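Local coordinates for protein purine nucleoside phosphorylase (Grouper iridovirus, PDB 3KHS) that probably catalyses the phosphorolysis of purine nucleosides to the free base and ribose 1-phosphate in purine salvage, at residues L14-C28 against F67-R81. Residues are numbered along the deposited sequence; the frame is centred on the assembly and turned at random.
Sequences LNKQLQIRPVLGIVC and FGSVNGVSCVCMKGR. With PO4 (phosphate ion), chain G.
Ile26 and Cys77 sit side by side in the buried centre of the contact, their CB atoms 4.1 Å apart, where strands 24-28 and 73-79 run parallel. Backbone hydrogen bonds pass alternately from one strand to the other, Val76 N to Leu24 O, Ile26 N to Val76 O, Met78 N to Ile26 O and Cys28 N to Met78 O. Leu24, Ile26 and Cys28 share one face of the sheet with Cys75 and Cys77; Leu24 CD2 rests against the sulfur of Cys75, and the thiols of Cys28 and Cys77 come within 3.4 Å, SG to SG. On the other face, Gly25 presents only its CA to Val76 CG1, while Val76 CB packs against the Pro22 ring and helix 95-102 closes over Val76 and Met78. Close packing continues at Phe67, where Leu18 lays CD2 over a ring face in a CH-pi contact, 3.8 Å from the centroid, while Leu14 CD2 approaches CZ.

Strand 107-116 pairs parallel with the other edge of 24-28, so both segments belong to the mixed sheet at the centre of the PNP/MTAP phosphorylase fold. The C-terminal ends of strands 24-28 and 73-79 lead to a phosphate ion, probably from the crystallisation liquor, also bound by Ser30, His83, Ala113 N and Ser217; its place is consistent with the family's phosphate-substrate site. There Val27 CG1, anti to the backbone N (chi1 -173°), lies over one face of the Arg81 guanidinium, 3.3 Å from NH2. Arg81 NH1 donates to phosphate O2 at 3.0 Å and to the Thr111 carbonyl, and NE pairs with Glu221; together these probably fix the guanidinium's rotation.

Solvent reaches the other end, around Ile20, Arg21, Val23 and Ser74. Ser74 O still accepts from both Val23 N and Leu24 N, at 2.9 and 3.3 Å, the first donor standing above the carbonyl plane and the second within it. Ser74 OG donates to Arg21 O at 3.2 Å, tilted out of that carbonyl's plane, and exposed Ile20 merely brushes the hydroxyl with CG2.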
loop_
_atom_site.group_PDB
_atom_site.type_symbol
_atom_site.label_atom_id
_atom_site.label_comp_id
_atom_site.label_asym_id
_atom_site.label_seq_id
_atom_site.Cartn_x
_atom_site.Cartn_y
_atom_site.Cartn_z
ATOM N N LEU B 14 7.672 -32.515 -9.911
ATOM C CA LEU B 14 8.794 -32.706 -9.000
ATOM C C LEU B 14 8.686 -34.109 -8.426
ATOM O O LEU B 14 9.689 -34.794 -8.260
ATOM C CB LEU B 14 8.767 -31.681 -7.856
ATOM C CG LEU B 14 9.153 -30.229 -8.180
ATOM C CD1 LEU B 14 8.515 -29.279 -7.156
ATOM C CD2 LEU B 14 10.648 -30.095 -8.213
ATOM N N ASN B 15 7.461 -34.537 -8.138
ATOM C CA ASN B 15 7.244 -35.855 -7.562
ATOM C C ASN B 15 7.799 -36.982 -8.400
ATOM O O ASN B 15 8.200 -38.011 -7.874
ATOM C CB ASN B 15 5.765 -36.082 -7.311
ATOM C CG ASN B 15 5.370 -35.701 -5.917
ATOM O OD1 ASN B 15 4.201 -35.424 -5.637
ATOM N ND2 ASN B 15 6.351 -35.692 -5.018
ATOM N N LYS B 16 7.831 -36.792 -9.707
ATOM C CA LYS B 16 8.352 -37.822 -10.586
ATOM C C LYS B 16 9.750 -38.238 -10.155
ATOM O O LYS B 16 10.148 -39.392 -10.322
ATOM C CB LYS B 16 8.384 -37.324 -12.042
ATOM C CG LYS B 16 7.062 -37.520 -12.802
ATOM C CD LYS B 16 7.031 -36.771 -14.141
ATOM C CE LYS B 16 8.167 -37.167 -15.074
ATOM N NZ LYS B 16 8.356 -36.140 -16.135
ATOM N N GLN B 17 10.487 -37.305 -9.571
ATOM C CA GLN B 17 11.860 -37.574 -9.166
ATOM C C GLN B 17 12.052 -37.853 -7.676
ATOM O O GLN B 17 13.178 -37.828 -7.180
ATOM C CB GLN B 17 12.722 -36.391 -9.636
ATOM C CG GLN B 17 12.556 -36.119 -11.151
ATOM C CD GLN B 17 12.675 -34.644 -11.565
ATOM O OE1 GLN B 17 13.690 -33.983 -11.304
ATOM N NE2 GLN B 17 11.634 -34.129 -12.237
ATOM N N LEU B 18 10.966 -38.155 -6.971
ATOM C CA LEU B 18 11.058 -38.402 -5.536
ATOM C C LEU B 18 10.580 -39.771 -5.064
ATOM O O LEU B 18 9.581 -40.303 -5.552
ATOM C CB LEU B 18 10.288 -37.316 -4.765
ATOM C CG LEU B 18 10.614 -35.844 -5.037
ATOM C CD1 LEU B 18 9.753 -34.991 -4.123
ATOM C CD2 LEU B 18 12.098 -35.566 -4.824
ATOM N N GLN B 19 11.299 -40.319 -4.091
ATOM C CA GLN B 19 10.961 -41.611 -3.518
ATOM C C GLN B 19 10.006 -41.400 -2.349
ATOM O O GLN B 19 9.047 -42.161 -2.162
ATOM C CB GLN B 19 12.229 -42.328 -3.055
ATOM C CG GLN B 19 13.153 -42.734 -4.198
ATOM C CD GLN B 19 12.399 -43.378 -5.358
ATOM O OE1 GLN B 19 11.599 -44.298 -5.161
ATOM N NE2 GLN B 19 12.650 -42.894 -6.579
ATOM N N ILE B 20 10.269 -40.355 -1.572
ATOM C CA ILE B 20 9.428 -40.024 -0.425
ATOM C C ILE B 20 8.985 -38.566 -0.553
ATOM O O ILE B 20 9.803 -37.681 -0.786
ATOM C CB ILE B 20 10.202 -40.189 0.910
ATOM C CG1 ILE B 20 11.233 -41.320 0.782
ATOM C CG2 ILE B 20 9.218 -40.505 2.047
ATOM C CD1 ILE B 20 12.077 -41.533 2.029
ATOM N N ARG B 21 7.690 -38.321 -0.421
ATOM C CA ARG B 21 7.207 -36.964 -0.512
ATOM C C ARG B 21 7.669 -36.243 0.746
ATOM O O ARG B 21 7.653 -36.811 1.833
ATOM C CB ARG B 21 5.681 -36.941 -0.609
ATOM C CG ARG B 21 5.116 -37.704 -1.806
ATOM C CD ARG B 21 3.657 -37.353 -2.013
ATOM N NE ARG B 21 3.484 -36.280 -2.996
ATOM C CZ ARG B 21 2.389 -35.524 -3.113
ATOM N NH1 ARG B 21 1.350 -35.707 -2.300
ATOM N NH2 ARG B 21 2.319 -34.589 -4.057
ATOM N N PRO B 22 8.125 -34.993 0.603
ATOM C CA PRO B 22 8.586 -34.209 1.746
ATOM C C PRO B 22 7.419 -33.902 2.677
ATOM O O PRO B 22 6.303 -33.677 2.222
ATOM C CB PRO B 22 9.150 -32.963 1.084
ATOM C CG PRO B 22 8.265 -32.814 -0.120
ATOM C CD PRO B 22 8.262 -34.218 -0.640
ATOM N N VAL B 23 7.668 -33.920 3.983
ATOM C CA VAL B 23 6.615 -33.628 4.952
ATOM C C VAL B 23 6.927 -32.295 5.661
ATOM O O VAL B 23 6.034 -31.629 6.224
ATOM C CB VAL B 23 6.479 -34.767 6.000
ATOM C CG1 VAL B 23 7.812 -35.016 6.694
ATOM C CG2 VAL B 23 5.413 -34.400 7.031
ATOM N N LEU B 24 8.203 -31.919 5.637
ATOM C CA LEU B 24 8.632 -30.665 6.229
ATOM C C LEU B 24 9.324 -29.794 5.185
ATOM O O LEU B 24 10.141 -30.275 4.390
ATOM C CB LEU B 24 9.601 -30.882 7.393
ATOM C CG LEU B 24 10.136 -29.536 7.912
ATOM C CD1 LEU B 24 9.674 -29.306 9.323
ATOM C CD2 LEU B 24 11.629 -29.516 7.824
ATOM N N GLY B 25 9.005 -28.508 5.197
ATOM C CA GLY B 25 9.622 -27.596 4.246
ATOM C C GLY B 25 10.505 -26.541 4.900
ATOM O O GLY B 25 10.273 -26.120 6.030
ATOM N N ILE B 26 11.526 -26.099 4.184
ATOM C CA ILE B 26 12.433 -25.085 4.709
ATOM C C ILE B 26 12.660 -24.013 3.642
ATOM O O ILE B 26 12.850 -24.339 2.475
ATOM C CB ILE B 26 13.841 -25.662 5.063
ATOM C CG1 ILE B 26 13.712 -26.908 5.936
ATOM C CG2 ILE B 26 14.693 -24.583 5.772
ATOM C CD1 ILE B 26 15.016 -27.663 6.089
ATOM N N VAL B 27 12.643 -22.745 4.054
ATOM C CA VAL B 27 12.891 -21.621 3.149
ATOM C C VAL B 27 14.120 -20.927 3.724
ATOM O O VAL B 27 14.071 -20.441 4.855
ATOM C CB VAL B 27 11.733 -20.585 3.165
ATOM C CG1 VAL B 27 11.961 -19.514 2.077
ATOM C CG2 VAL B 27 10.416 -21.261 2.949
ATOM N N CYS B 28 15.218 -20.889 2.973
ATOM C CA CYS B 28 16.427 -20.221 3.444
ATOM C C CYS B 28 16.451 -18.742 3.064
ATOM O O CYS B 28 16.357 -18.379 1.880
ATOM C CB CYS B 28 17.676 -20.871 2.854
ATOM S SG CYS B 28 17.793 -22.602 3.228
ATOM N N PHE B 67 15.813 -31.749 -2.037
ATOM C CA PHE B 67 14.987 -32.769 -1.380
ATOM C C PHE B 67 15.899 -33.743 -0.681
ATOM O O PHE B 67 16.846 -34.254 -1.289
ATOM C CB PHE B 67 14.132 -33.548 -2.365
ATOM C CG PHE B 67 13.179 -32.708 -3.121
ATOM C CD1 PHE B 67 13.606 -31.982 -4.221
ATOM C CD2 PHE B 67 11.854 -32.611 -2.717
ATOM C CE1 PHE B 67 12.728 -31.171 -4.905
ATOM C CE2 PHE B 67 10.960 -31.792 -3.403
ATOM C CZ PHE B 67 11.396 -31.073 -4.495
ATOM N N GLY B 68 15.611 -34.008 0.591
ATOM C CA GLY B 68 16.444 -34.916 1.346
ATOM C C GLY B 68 15.950 -35.029 2.768
ATOM O O GLY B 68 14.943 -34.430 3.143
ATOM N N SER B 69 16.668 -35.789 3.577
ATOM C CA SER B 69 16.257 -35.989 4.954
ATOM C C SER B 69 17.179 -35.340 5.963
ATOM O O SER B 69 18.364 -35.110 5.710
ATOM C CB SER B 69 16.193 -37.474 5.282
ATOM O OG SER B 69 17.506 -37.953 5.530
ATOM N N VAL B 70 16.604 -35.054 7.119
ATOM C CA VAL B 70 17.329 -34.473 8.239
ATOM C C VAL B 70 16.717 -35.126 9.461
ATOM O O VAL B 70 15.495 -35.133 9.619
ATOM C CB VAL B 70 17.122 -32.944 8.365
ATOM C CG1 VAL B 70 17.858 -32.430 9.597
ATOM C CG2 VAL B 70 17.628 -32.221 7.111
ATOM N N ASN B 71 17.562 -35.686 10.316
ATOM C CA ASN B 71 17.098 -36.355 11.526
ATOM C C ASN B 71 15.905 -37.294 11.272
ATOM O O ASN B 71 14.973 -37.372 12.071
ATOM C CB ASN B 71 16.766 -35.314 12.609
ATOM C CG ASN B 71 17.996 -34.495 13.039
ATOM O OD1 ASN B 71 19.101 -35.023 13.142
ATOM N ND2 ASN B 71 17.795 -33.208 13.302
ATOM N N GLY B 72 15.957 -37.999 10.144
ATOM C CA GLY B 72 14.910 -38.947 9.792
ATOM C C GLY B 72 13.637 -38.381 9.197
ATOM O O GLY B 72 12.658 -39.110 9.002
ATOM N N VAL B 73 13.655 -37.087 8.894
ATOM C CA VAL B 73 12.504 -36.396 8.334
ATOM C C VAL B 73 12.732 -36.034 6.871
ATOM O O VAL B 73 13.752 -35.438 6.561
ATOM C CB VAL B 73 12.263 -35.102 9.142
ATOM C CG1 VAL B 73 11.059 -34.342 8.596
ATOM C CG2 VAL B 73 12.080 -35.452 10.629
ATOM N N SER B 74 11.810 -36.400 5.976
ATOM C CA SER B 74 11.970 -36.040 4.567
ATOM C C SER B 74 11.569 -34.562 4.425
ATOM O O SER B 74 10.449 -34.140 4.774
ATOM C CB SER B 74 11.105 -36.928 3.676
ATOM O OG SER B 74 9.796 -36.993 4.189
ATOM N N CYS B 75 12.505 -33.778 3.917
ATOM C CA CYS B 75 12.300 -32.346 3.764
ATOM C C CYS B 75 12.535 -31.876 2.334
ATOM O O CYS B 75 13.205 -32.552 1.529
ATOM C CB CYS B 75 13.298 -31.562 4.663
ATOM S SG CYS B 75 13.498 -32.032 6.424
ATOM N N VAL B 76 11.980 -30.697 2.052
ATOM C CA VAL B 76 12.180 -29.998 0.789
ATOM C C VAL B 76 12.706 -28.646 1.283
ATOM O O VAL B 76 12.105 -28.027 2.160
ATOM C CB VAL B 76 10.868 -29.809 -0.041
ATOM C CG1 VAL B 76 9.808 -29.184 0.774
ATOM C CG2 VAL B 76 11.157 -28.926 -1.244
ATOM N N CYS B 77 13.842 -28.211 0.747
ATOM C CA CYS B 77 14.447 -26.959 1.167
ATOM C C CYS B 77 14.647 -25.977 0.027
ATOM O O CYS B 77 15.246 -26.315 -0.992
ATOM C CB CYS B 77 15.797 -27.227 1.817
ATOM S SG CYS B 77 16.808 -25.732 2.198
ATOM N N MET B 78 14.132 -24.762 0.211
ATOM C CA MET B 78 14.269 -23.683 -0.757
ATOM C C MET B 78 15.567 -22.947 -0.459
ATOM O O MET B 78 15.724 -22.382 0.618
ATOM C CB MET B 78 13.100 -22.693 -0.628
ATOM C CG MET B 78 11.801 -23.064 -1.424
ATOM S SD MET B 78 10.461 -21.866 -1.302
ATOM C CE MET B 78 10.930 -20.619 -2.480
ATOM N N LYS B 79 16.513 -22.981 -1.393
ATOM C CA LYS B 79 17.762 -22.251 -1.235
ATOM C C LYS B 79 17.563 -20.962 -2.034
ATOM O O LYS B 79 17.965 -20.870 -3.187
ATOM C CB LYS B 79 18.949 -23.054 -1.785
ATOM C CG LYS B 79 19.498 -24.081 -0.793
ATOM C CD LYS B 79 20.795 -24.705 -1.250
ATOM C CE LYS B 79 21.981 -23.776 -1.050
ATOM N NZ LYS B 79 23.291 -24.527 -1.135
ATOM N N GLY B 80 16.906 -19.984 -1.413
ATOM C CA GLY B 80 16.639 -18.724 -2.072
ATOM C C GLY B 80 15.138 -18.594 -2.150
ATOM O O GLY B 80 14.450 -19.595 -2.324
ATOM N N ARG B 81 14.616 -17.378 -2.006
ATOM C CA ARG B 81 13.175 -17.174 -2.071
ATOM C C ARG B 81 12.869 -16.030 -3.043
ATOM O O ARG B 81 13.766 -15.528 -3.685
ATOM C CB ARG B 81 12.622 -16.864 -0.682
ATOM C CG ARG B 81 13.300 -15.667 0.039
ATOM C CD ARG B 81 12.270 -14.853 0.814
ATOM N NE ARG B 81 11.650 -15.662 1.863
ATOM C CZ ARG B 81 12.244 -15.984 3.004
ATOM N NH1 ARG B 81 13.492 -15.556 3.267
ATOM N NH2 ARG B 81 11.596 -16.742 3.880
HETATM P P PO4 G . 15.369 -12.263 3.307
HETATM O O1 PO4 G . 16.162 -13.112 4.236
HETATM O O2 PO4 G . 14.830 -13.104 2.192
HETATM O O3 PO4 G . 14.223 -11.644 4.035
HETATM O O4 PO4 G . 16.245 -11.194 2.755
#